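Local coordinates for ABC transporter, substrate binding protein (Aeropyrum pernix, PDB 3EAF), which probably binds a small solute outside the cell and hands it to a membrane ABC importer, as periplasmic binding proteins of its family do, at residues T88-D96 / L112-P120; E267-A275 / V290-W298. One frame throughout, in Å; residues are numbered along the deposited sequence.

Contact 1: residues T88-D96 / L112-P120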
loop_
_atom_site.group_PDB
_atom_site.type_symbol
_atom_site.label_atom_id
_atom_site.label_comp_id
_atom_site.label_asym_id
_atom_site.label_seq_id
_atom_site.Cartn_x
_atom_site.Cartn_y
_atom_site.Cartn_z
ATOM N N THR A 88 -3.014 -3.727 11.993
ATOM C CA THR A 88 -3.121 -4.957 11.201
ATOM C C THR A 88 -2.211 -6.047 11.767
ATOM O O THR A 88 -2.624 -7.211 11.856
ATOM C CB THR A 88 -2.838 -4.733 9.686
ATOM O OG1 THR A 88 -3.568 -3.599 9.207
ATOM C CG2 THR A 88 -3.240 -5.959 8.873
ATOM N N GLU A 89 -0.984 -5.665 12.143
ATOM C CA GLU A 89 -0.021 -6.573 12.790
ATOM C C GLU A 89 -0.505 -7.071 14.148
ATOM O O GLU A 89 -0.444 -8.275 14.439
ATOM C CB GLU A 89 1.358 -5.909 12.935
ATOM C CG GLU A 89 2.237 -5.994 11.681
ATOM C CD GLU A 89 3.618 -5.373 11.854
ATOM O OE1 GLU A 89 3.985 -5.044 13.003
ATOM O OE2 GLU A 89 4.333 -5.213 10.835
ATOM N N LYS A 90 -0.978 -6.137 14.971
ATOM C CA LYS A 90 -1.504 -6.445 16.298
ATOM C C LYS A 90 -2.654 -7.451 16.225
ATOM O O LYS A 90 -2.734 -8.370 17.047
ATOM C CB LYS A 90 -1.953 -5.156 17.001
ATOM C CG LYS A 90 -2.633 -5.336 18.372
ATOM C CD LYS A 90 -1.627 -5.611 19.489
ATOM C CE LYS A 90 -2.279 -5.493 20.883
ATOM N NZ LYS A 90 -2.328 -4.076 21.395
ATOM N N LEU A 91 -3.521 -7.288 15.225
ATOM C CA LEU A 91 -4.703 -8.142 15.083
ATOM C C LEU A 91 -4.463 -9.448 14.331
ATOM O O LEU A 91 -5.321 -10.329 14.346
ATOM C CB LEU A 91 -5.833 -7.372 14.407
ATOM C CG LEU A 91 -6.468 -6.236 15.214
ATOM C CD1 LEU A 91 -7.262 -5.327 14.290
ATOM C CD2 LEU A 91 -7.348 -6.782 16.342
ATOM N N SER A 92 -3.309 -9.582 13.681
ATOM C CA SER A 92 -3.083 -10.707 12.771
ATOM C C SER A 92 -3.310 -12.098 13.396
ATOM O O SER A 92 -3.877 -12.982 12.747
ATOM C CB SER A 92 -1.704 -10.610 12.106
ATOM O OG SER A 92 -0.675 -10.500 13.075
ATOM N N ASP A 93 -2.876 -12.289 14.645
ATOM C CA ASP A 93 -3.039 -13.581 15.324
ATOM C C ASP A 93 -4.503 -13.809 15.700
ATOM O O ASP A 93 -5.004 -14.935 15.620
ATOM C CB ASP A 93 -2.154 -13.679 16.581
ATOM C CG ASP A 93 -0.693 -14.037 16.271
ATOM O OD1 ASP A 93 -0.390 -14.559 15.174
ATOM O OD2 ASP A 93 0.165 -13.806 17.150
ATOM N N GLN A 94 -5.179 -12.730 16.096
ATOM C CA GLN A 94 -6.599 -12.771 16.433
ATOM C C GLN A 94 -7.491 -13.094 15.215
ATOM O O GLN A 94 -8.417 -13.899 15.326
ATOM C CB GLN A 94 -7.036 -11.463 17.110
ATOM C CG GLN A 94 -8.410 -11.533 17.802
ATOM C CD GLN A 94 -8.477 -12.603 18.886
ATOM O OE1 GLN A 94 -7.611 -12.673 19.760
ATOM N NE2 GLN A 94 -9.511 -13.441 18.833
ATOM N N VAL A 95 -7.204 -12.481 14.063
ATOM C CA VAL A 95 -7.988 -12.751 12.840
ATOM C C VAL A 95 -7.816 -14.197 12.346
ATOM O O VAL A 95 -8.710 -14.755 11.709
ATOM C CB VAL A 95 -7.735 -11.719 11.692
ATOM C CG1 VAL A 95 -7.902 -10.287 12.204
ATOM C CG2 VAL A 95 -6.370 -11.900 11.053
ATOM N N ASP A 96 -6.672 -14.799 12.660
ATOM C CA ASP A 96 -6.446 -16.214 12.376
ATOM C C ASP A 96 -7.347 -17.067 13.273
ATOM O O ASP A 96 -8.069 -17.933 12.791
ATOM C CB ASP A 96 -4.966 -16.581 12.569
ATOM C CG ASP A 96 -4.711 -18.075 12.435
ATOM O OD1 ASP A 96 -5.143 -18.677 11.424
ATOM O OD2 ASP A 96 -4.069 -18.652 13.338
ATOM N N LEU A 112 3.042 -11.658 6.023
ATOM C CA LEU A 112 3.166 -12.728 5.028
ATOM C C LEU A 112 2.994 -14.140 5.582
ATOM O O LEU A 112 2.511 -15.022 4.875
ATOM C CB LEU A 112 4.501 -12.607 4.269
ATOM C CG LEU A 112 4.718 -11.331 3.444
ATOM C CD1 LEU A 112 6.157 -11.196 2.997
ATOM C CD2 LEU A 112 3.777 -11.265 2.249
ATOM N N VAL A 113 3.377 -14.342 6.845
ATOM C CA VAL A 113 3.298 -15.653 7.493
ATOM C C VAL A 113 2.017 -15.835 8.326
ATOM O O VAL A 113 1.814 -16.883 8.955
ATOM C CB VAL A 113 4.548 -15.940 8.378
ATOM C CG1 VAL A 113 5.784 -16.095 7.516
ATOM C CG2 VAL A 113 4.743 -14.844 9.436
ATOM N N LYS A 114 1.157 -14.817 8.313
ATOM C CA LYS A 114 -0.099 -14.858 9.067
ATOM C C LYS A 114 -1.197 -15.375 8.143
ATOM O O LYS A 114 -1.436 -14.792 7.090
ATOM C CB LYS A 114 -0.448 -13.472 9.625
ATOM C CG LYS A 114 0.649 -12.821 10.475
ATOM C CD LYS A 114 0.863 -13.569 11.781
ATOM C CE LYS A 114 1.870 -12.856 12.670
ATOM N NZ LYS A 114 2.306 -13.711 13.809
ATOM N N PRO A 115 -1.846 -16.493 8.520
ATOM C CA PRO A 115 -2.689 -17.229 7.569
ATOM C C PRO A 115 -3.866 -16.461 6.954
ATOM O O PRO A 115 -4.274 -16.788 5.855
ATOM C CB PRO A 115 -3.196 -18.423 8.394
ATOM C CG PRO A 115 -2.172 -18.574 9.500
ATOM C CD PRO A 115 -1.817 -17.150 9.840
ATOM N N PHE A 116 -4.413 -15.464 7.644
ATOM C CA PHE A 116 -5.605 -14.778 7.135
ATOM C C PHE A 116 -5.348 -13.377 6.583
ATOM O O PHE A 116 -6.290 -12.692 6.185
ATOM C CB PHE A 116 -6.734 -14.776 8.181
ATOM C CG PHE A 116 -7.490 -16.073 8.239
ATOM C CD1 PHE A 116 -8.706 -16.214 7.566
ATOM C CD2 PHE A 116 -6.970 -17.173 8.927
ATOM C CE1 PHE A 116 -9.408 -17.426 7.602
ATOM C CE2 PHE A 116 -7.666 -18.388 8.974
ATOM C CZ PHE A 116 -8.888 -18.513 8.302
ATOM N N ASN A 117 -4.074 -12.974 6.532
ATOM C CA ASN A 117 -3.705 -11.660 6.005
ATOM C C ASN A 117 -3.215 -11.698 4.558
ATOM O O ASN A 117 -2.347 -12.504 4.201
ATOM C CB ASN A 117 -2.671 -10.980 6.907
ATOM C CG ASN A 117 -3.246 -10.593 8.264
ATOM O OD1 ASN A 117 -3.744 -9.477 8.454
ATOM N ND2 ASN A 117 -3.204 -11.520 9.202
ATOM N N PHE A 118 -3.791 -10.821 3.734
ATOM C CA PHE A 118 -3.470 -10.729 2.310
ATOM C C PHE A 118 -3.409 -9.257 1.902
ATOM O O PHE A 118 -4.052 -8.405 2.512
ATOM C CB PHE A 118 -4.540 -11.424 1.454
ATOM C CG PHE A 118 -4.685 -12.900 1.711
ATOM C CD1 PHE A 118 -4.008 -13.828 0.921
ATOM C CD2 PHE A 118 -5.533 -13.369 2.716
ATOM C CE1 PHE A 118 -4.147 -15.199 1.147
ATOM C CE2 PHE A 118 -5.686 -14.739 2.948
ATOM C CZ PHE A 118 -4.998 -15.657 2.158
ATOM N N TYR A 119 -2.628 -8.962 0.872
ATOM C CA TYR A 119 -2.686 -7.657 0.208
ATOM C C TYR A 119 -2.174 -7.833 -1.215
ATOM O O TYR A 119 -1.261 -8.623 -1.436
ATOM C CB TYR A 119 -1.913 -6.567 0.977
ATOM C CG TYR A 119 -0.553 -6.979 1.511
ATOM C CD1 TYR A 119 0.586 -6.918 0.698
ATOM C CD2 TYR A 119 -0.397 -7.405 2.833
ATOM C CE1 TYR A 119 1.837 -7.304 1.175
ATOM C CE2 TYR A 119 0.859 -7.786 3.321
ATOM C CZ TYR A 119 1.968 -7.732 2.486
ATOM O OH TYR A 119 3.208 -8.095 2.967
ATOM N N PRO A 120 -2.768 -7.107 -2.185
ATOM C CA PRO A 120 -2.461 -7.305 -3.606
ATOM C C PRO A 120 -1.215 -6.544 -4.089
ATOM O O PRO A 120 -1.249 -5.885 -5.135
ATOM C CB PRO A 120 -3.718 -6.766 -4.290
ATOM C CG PRO A 120 -4.138 -5.641 -3.415
ATOM C CD PRO A 120 -3.779 -6.047 -1.995
HETATM O O HOH W 1 -4.886 -8.478 10.989
HETATM O O HOH W 2 -3.755 -13.902 10.072
#
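Asp96 has the most surface buried here, and its carboxylate lies against Phe116 and Pro115. OD1 of Asp96 sits at the edge of the Phe116 ring, 3.4 Å from CD2. The carboxylate and ring planes are 41° apart. The same oxygen rests on CG of Pro115. Over one face of the ring comes the backbone O of Val95. Asn117 points toward the helix; its ND2 is 3.4 Å from Ser92 CB, and its OD1 lies near Thr88 CG2. Two waters bridge the segments: one donates to Thr88 O and to the side-chain OD1 of Asn117, the other links the backbone Ser92 O and Phe116 N. Lys114 bends at its second torsion (chi2 -68°). The bend carries its chain across Ser92, where Lys114 CE is 3.5 Å from Ser92 OG. Lys114 NZ then donates to Asp93 OD1 at 3.1 Å, a salt bridge on the syn side but 33° out of the carboxylate plane. A methionine in place of Lys114 would probably leave the Asp93 carboxylate without this charged mate. The type I beta turn from Lys114 to Asn117, leading into strand 117-118, is thus held on helix 85-98 by one salt bridge to the exposed Asp93, two bridging waters and van der Waals contacts.

Contact 2: residues E267-A275 / V290-W298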
loop_
_atom_site.group_PDB
_atom_site.type_symbol
_atom_site.label_atom_id
_atom_site.label_comp_id
_atom_site.label_asym_id
_atom_site.label_seq_id
_atom_site.Cartn_x
_atom_site.Cartn_y
_atom_site.Cartn_z
ATOM N N GLU A 267 -7.841 -2.107 -18.321
ATOM C CA GLU A 267 -9.196 -2.588 -18.047
ATOM C C GLU A 267 -9.663 -2.201 -16.640
ATOM O O GLU A 267 -10.747 -1.625 -16.475
ATOM C CB GLU A 267 -9.273 -4.106 -18.279
ATOM C CG GLU A 267 -10.682 -4.678 -18.474
ATOM C CD GLU A 267 -11.418 -4.915 -17.158
ATOM O OE1 GLU A 267 -10.744 -4.987 -16.107
ATOM O OE2 GLU A 267 -12.669 -5.024 -17.172
ATOM N N GLY A 268 -8.828 -2.487 -15.640
ATOM C CA GLY A 268 -9.151 -2.213 -14.236
ATOM C C GLY A 268 -9.309 -0.738 -13.915
ATOM O O GLY A 268 -10.150 -0.372 -13.099
ATOM N N ILE A 269 -8.499 0.103 -14.555
ATOM C CA ILE A 269 -8.652 1.559 -14.481
ATOM C C ILE A 269 -9.986 2.008 -15.107
ATOM O O ILE A 269 -10.681 2.872 -14.558
ATOM C CB ILE A 269 -7.448 2.303 -15.149
ATOM C CG1 ILE A 269 -6.134 2.033 -14.391
ATOM C CG2 ILE A 269 -7.700 3.805 -15.236
ATOM C CD1 ILE A 269 -6.144 2.445 -12.914
ATOM N N GLN A 270 -10.344 1.417 -16.246
ATOM C CA GLN A 270 -11.640 1.706 -16.876
ATOM C C GLN A 270 -12.827 1.192 -16.054
ATOM O O GLN A 270 -13.913 1.777 -16.090
ATOM C CB GLN A 270 -11.691 1.186 -18.319
ATOM C CG GLN A 270 -10.811 1.982 -19.286
ATOM C CD GLN A 270 -11.075 3.485 -19.241
ATOM O OE1 GLN A 270 -12.218 3.929 -19.195
ATOM N NE2 GLN A 270 -10.016 4.265 -19.251
ATOM N N THR A 271 -12.607 0.101 -15.318
ATOM C CA THR A 271 -13.596 -0.438 -14.384
ATOM C C THR A 271 -13.882 0.569 -13.257
ATOM O O THR A 271 -15.038 0.799 -12.895
ATOM C CB THR A 271 -13.125 -1.802 -13.817
ATOM O OG1 THR A 271 -13.078 -2.772 -14.879
ATOM C CG2 THR A 271 -14.044 -2.306 -12.720
ATOM N N ILE A 272 -12.820 1.172 -12.721
ATOM C CA ILE A 272 -12.947 2.207 -11.693
ATOM C C ILE A 272 -13.672 3.449 -12.233
ATOM O O ILE A 272 -14.555 3.990 -11.571
ATOM C CB ILE A 272 -11.570 2.571 -11.046
ATOM C CG1 ILE A 272 -10.953 1.321 -10.398
ATOM C CG2 ILE A 272 -11.740 3.702 -10.008
ATOM C CD1 ILE A 272 -9.520 1.474 -9.869
ATOM N N PHE A 273 -13.307 3.886 -13.437
ATOM C CA PHE A 273 -13.974 5.018 -14.082
ATOM C C PHE A 273 -15.472 4.794 -14.291
ATOM O O PHE A 273 -16.260 5.732 -14.153
ATOM C CB PHE A 273 -13.294 5.381 -15.410
ATOM C CG PHE A 273 -12.037 6.185 -15.235
ATOM C CD1 PHE A 273 -12.038 7.336 -14.444
ATOM C CD2 PHE A 273 -10.859 5.807 -15.861
ATOM C CE1 PHE A 273 -10.886 8.085 -14.277
ATOM C CE2 PHE A 273 -9.692 6.558 -15.695
ATOM C CZ PHE A 273 -9.709 7.695 -14.902
ATOM N N GLU A 274 -15.859 3.558 -14.605
ATOM C CA GLU A 274 -17.278 3.225 -14.733
ATOM C C GLU A 274 -17.964 3.283 -13.365
ATOM O O GLU A 274 -19.071 3.817 -13.245
ATOM C CB GLU A 274 -17.495 1.858 -15.396
ATOM C CG GLU A 274 -18.949 1.660 -15.875
ATOM C CD GLU A 274 -19.322 0.215 -16.178
ATOM O OE1 GLU A 274 -18.476 -0.688 -16.019
ATOM O OE2 GLU A 274 -20.488 -0.018 -16.574
ATOM N N ALA A 275 -17.297 2.744 -12.342
ATOM C CA ALA A 275 -17.804 2.799 -10.969
ATOM C C ALA A 275 -18.069 4.240 -10.547
ATOM O O ALA A 275 -19.128 4.550 -9.995
ATOM C CB ALA A 275 -16.836 2.115 -10.008
ATOM N N VAL A 290 -7.447 6.024 -4.647
ATOM C CA VAL A 290 -8.711 5.405 -5.037
ATOM C C VAL A 290 -8.476 4.001 -5.612
ATOM O O VAL A 290 -9.178 3.056 -5.250
ATOM C CB VAL A 290 -9.497 6.306 -6.031
ATOM C CG1 VAL A 290 -10.801 5.636 -6.486
ATOM C CG2 VAL A 290 -9.800 7.665 -5.392
ATOM N N VAL A 291 -7.478 3.862 -6.481
ATOM C CA VAL A 291 -7.114 2.547 -7.012
ATOM C C VAL A 291 -6.761 1.569 -5.878
ATOM O O VAL A 291 -7.215 0.429 -5.874
ATOM C CB VAL A 291 -5.945 2.637 -8.030
ATOM C CG1 VAL A 291 -5.538 1.247 -8.511
ATOM C CG2 VAL A 291 -6.326 3.531 -9.215
ATOM N N GLN A 292 -5.972 2.029 -4.911
ATOM C CA GLN A 292 -5.490 1.173 -3.823
ATOM C C GLN A 292 -6.630 0.611 -2.987
ATOM O O GLN A 292 -6.586 -0.557 -2.573
ATOM C CB GLN A 292 -4.469 1.916 -2.948
ATOM C CG GLN A 292 -3.168 2.193 -3.691
ATOM C CD GLN A 292 -2.122 2.875 -2.851
ATOM O OE1 GLN A 292 -1.994 4.089 -2.885
ATOM N NE2 GLN A 292 -1.356 2.096 -2.103
ATOM N N GLY A 293 -7.649 1.438 -2.762
ATOM C CA GLY A 293 -8.868 1.003 -2.073
ATOM C C GLY A 293 -9.702 0.051 -2.908
ATOM O O GLY A 293 -10.148 -0.989 -2.422
ATOM N N PHE A 294 -9.901 0.411 -4.172
ATOM C CA PHE A 294 -10.694 -0.383 -5.109
ATOM C C PHE A 294 -10.147 -1.806 -5.258
ATOM O O PHE A 294 -10.907 -2.775 -5.198
ATOM C CB PHE A 294 -10.749 0.319 -6.474
ATOM C CG PHE A 294 -11.869 -0.154 -7.367
ATOM C CD1 PHE A 294 -13.093 0.516 -7.385
ATOM C CD2 PHE A 294 -11.695 -1.254 -8.207
ATOM C CE1 PHE A 294 -14.133 0.086 -8.227
ATOM C CE2 PHE A 294 -12.725 -1.687 -9.045
ATOM C CZ PHE A 294 -13.942 -1.023 -9.047
ATOM N N VAL A 295 -8.832 -1.926 -5.444
ATOM C CA VAL A 295 -8.213 -3.237 -5.673
ATOM C C VAL A 295 -8.259 -4.168 -4.466
ATOM O O VAL A 295 -8.272 -5.390 -4.640
ATOM C CB VAL A 295 -6.762 -3.151 -6.227
ATOM C CG1 VAL A 295 -6.754 -2.495 -7.615
ATOM C CG2 VAL A 295 -5.804 -2.450 -5.241
ATOM N N ASN A 296 -8.282 -3.609 -3.255
ATOM C CA ASN A 296 -8.453 -4.435 -2.059
ATOM C C ASN A 296 -9.829 -5.096 -2.022
ATOM O O ASN A 296 -9.943 -6.296 -1.778
ATOM C CB ASN A 296 -8.159 -3.651 -0.769
ATOM C CG ASN A 296 -6.655 -3.515 -0.500
ATOM O OD1 ASN A 296 -5.835 -3.820 -1.366
ATOM N ND2 ASN A 296 -6.294 -3.060 0.700
ATOM N N VAL A 297 -10.867 -4.317 -2.301
ATOM C CA VAL A 297 -12.224 -4.857 -2.385
ATOM C C VAL A 297 -12.324 -5.867 -3.539
ATOM O O VAL A 297 -12.910 -6.946 -3.376
ATOM C CB VAL A 297 -13.263 -3.725 -2.540
ATOM C CG1 VAL A 297 -14.652 -4.284 -2.794
ATOM C CG2 VAL A 297 -13.248 -2.821 -1.293
ATOM N N TRP A 298 -11.725 -5.525 -4.681
ATOM C CA TRP A 298 -11.787 -6.378 -5.872
ATOM C C TRP A 298 -11.158 -7.742 -5.618
ATOM O O TRP A 298 -11.666 -8.758 -6.099
ATOM C CB TRP A 298 -11.091 -5.715 -7.063
ATOM C CG TRP A 298 -11.551 -6.199 -8.424
ATOM C CD1 TRP A 298 -12.347 -7.284 -8.705
ATOM C CD2 TRP A 298 -11.219 -5.612 -9.687
ATOM N NE1 TRP A 298 -12.542 -7.390 -10.066
ATOM C CE2 TRP A 298 -11.855 -6.382 -10.690
ATOM C CE3 TRP A 298 -10.442 -4.507 -10.072
ATOM C CZ2 TRP A 298 -11.733 -6.084 -12.055
ATOM C CZ3 TRP A 298 -10.333 -4.206 -11.434
ATOM C CH2 TRP A 298 -10.983 -4.990 -12.402
#
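Ile272 lies over the face of the Phe294 ring and forms the centre of this helix pair. Ile272 CG1 is 3.5 Å from the centroid of the Phe294 ring and only 14° off the ring normal, a CH-pi contact. CG1 of Ile272 is anti to its carbonyl carbon, and the chain then runs out extended. This lays CD1 of Ile272 by CB and CG of Phe294, at the root of the ring, and 3.9 Å from Val291 CG2. The branch methyl goes the other way, and Ile272 CG2 meets Val290 CG1 at 4.1 Å. One isoleucine therefore touches three residues of 290-298 with three different carbons.

Phe294 turns its CG away from its own backbone N (chi1 -161°), which swings the ring out to the facing helix. Thr271 CG2 and Ala275 CB approach it obliquely, Ala275 CB at 3.8 Å from Phe294 CE1. Trp298 CE3 lies at the edge of the Phe294 ring, in its plane. Ile269 starts off pointing away from the partner helix. Its CD1 nevertheless comes back to share the methyl CG2 of Val291.

Trp298 has a similar first torsion and presents the edge of its six-membered ring. Trp298 CZ3 is 3.6 Å from Gly268 CA, and Trp298 CH2 is 3.7 Å from Glu267 OE1; both partners lie near the ring plane. A beta carbon on Gly268 would come tightly against CZ3, so the absence of a side chain lets the indole in close. The contact is almost wholly apolar.

The axes of segments 267-275 and 290-298 come within 11.0 Å and cross at 97°. Helix 18-38 packs beside both: Tyr34 touches Thr271 and Ala275, Ala31 touches Phe294, and Phe35 meets the Trp298 ring.

Contact 1 closes before contact 2 opens along the chain, and their centres are about 23 Å apart. Contact 1 joins helix 85-98 to the edge strand 117-118 of the six-stranded sheet. Contact 2 joins helices 267-278 and 288-304, which pack against helix 18-38, the helix after strand 3-11 of that sheet. The two contacts touch where Pro120 packs on Val295 and Asn296. Contact 1 lies closer to the magnesium site of Glu325, Asp340 and Tyr341: Pro115 is about 6 Å from Glu325, and Trp298 about 11 Å from Tyr341, between side chains; neither contact binds the metal. Late segments thus complete a region begun by early ones, consistent with the crossovers of periplasmic binding proteins.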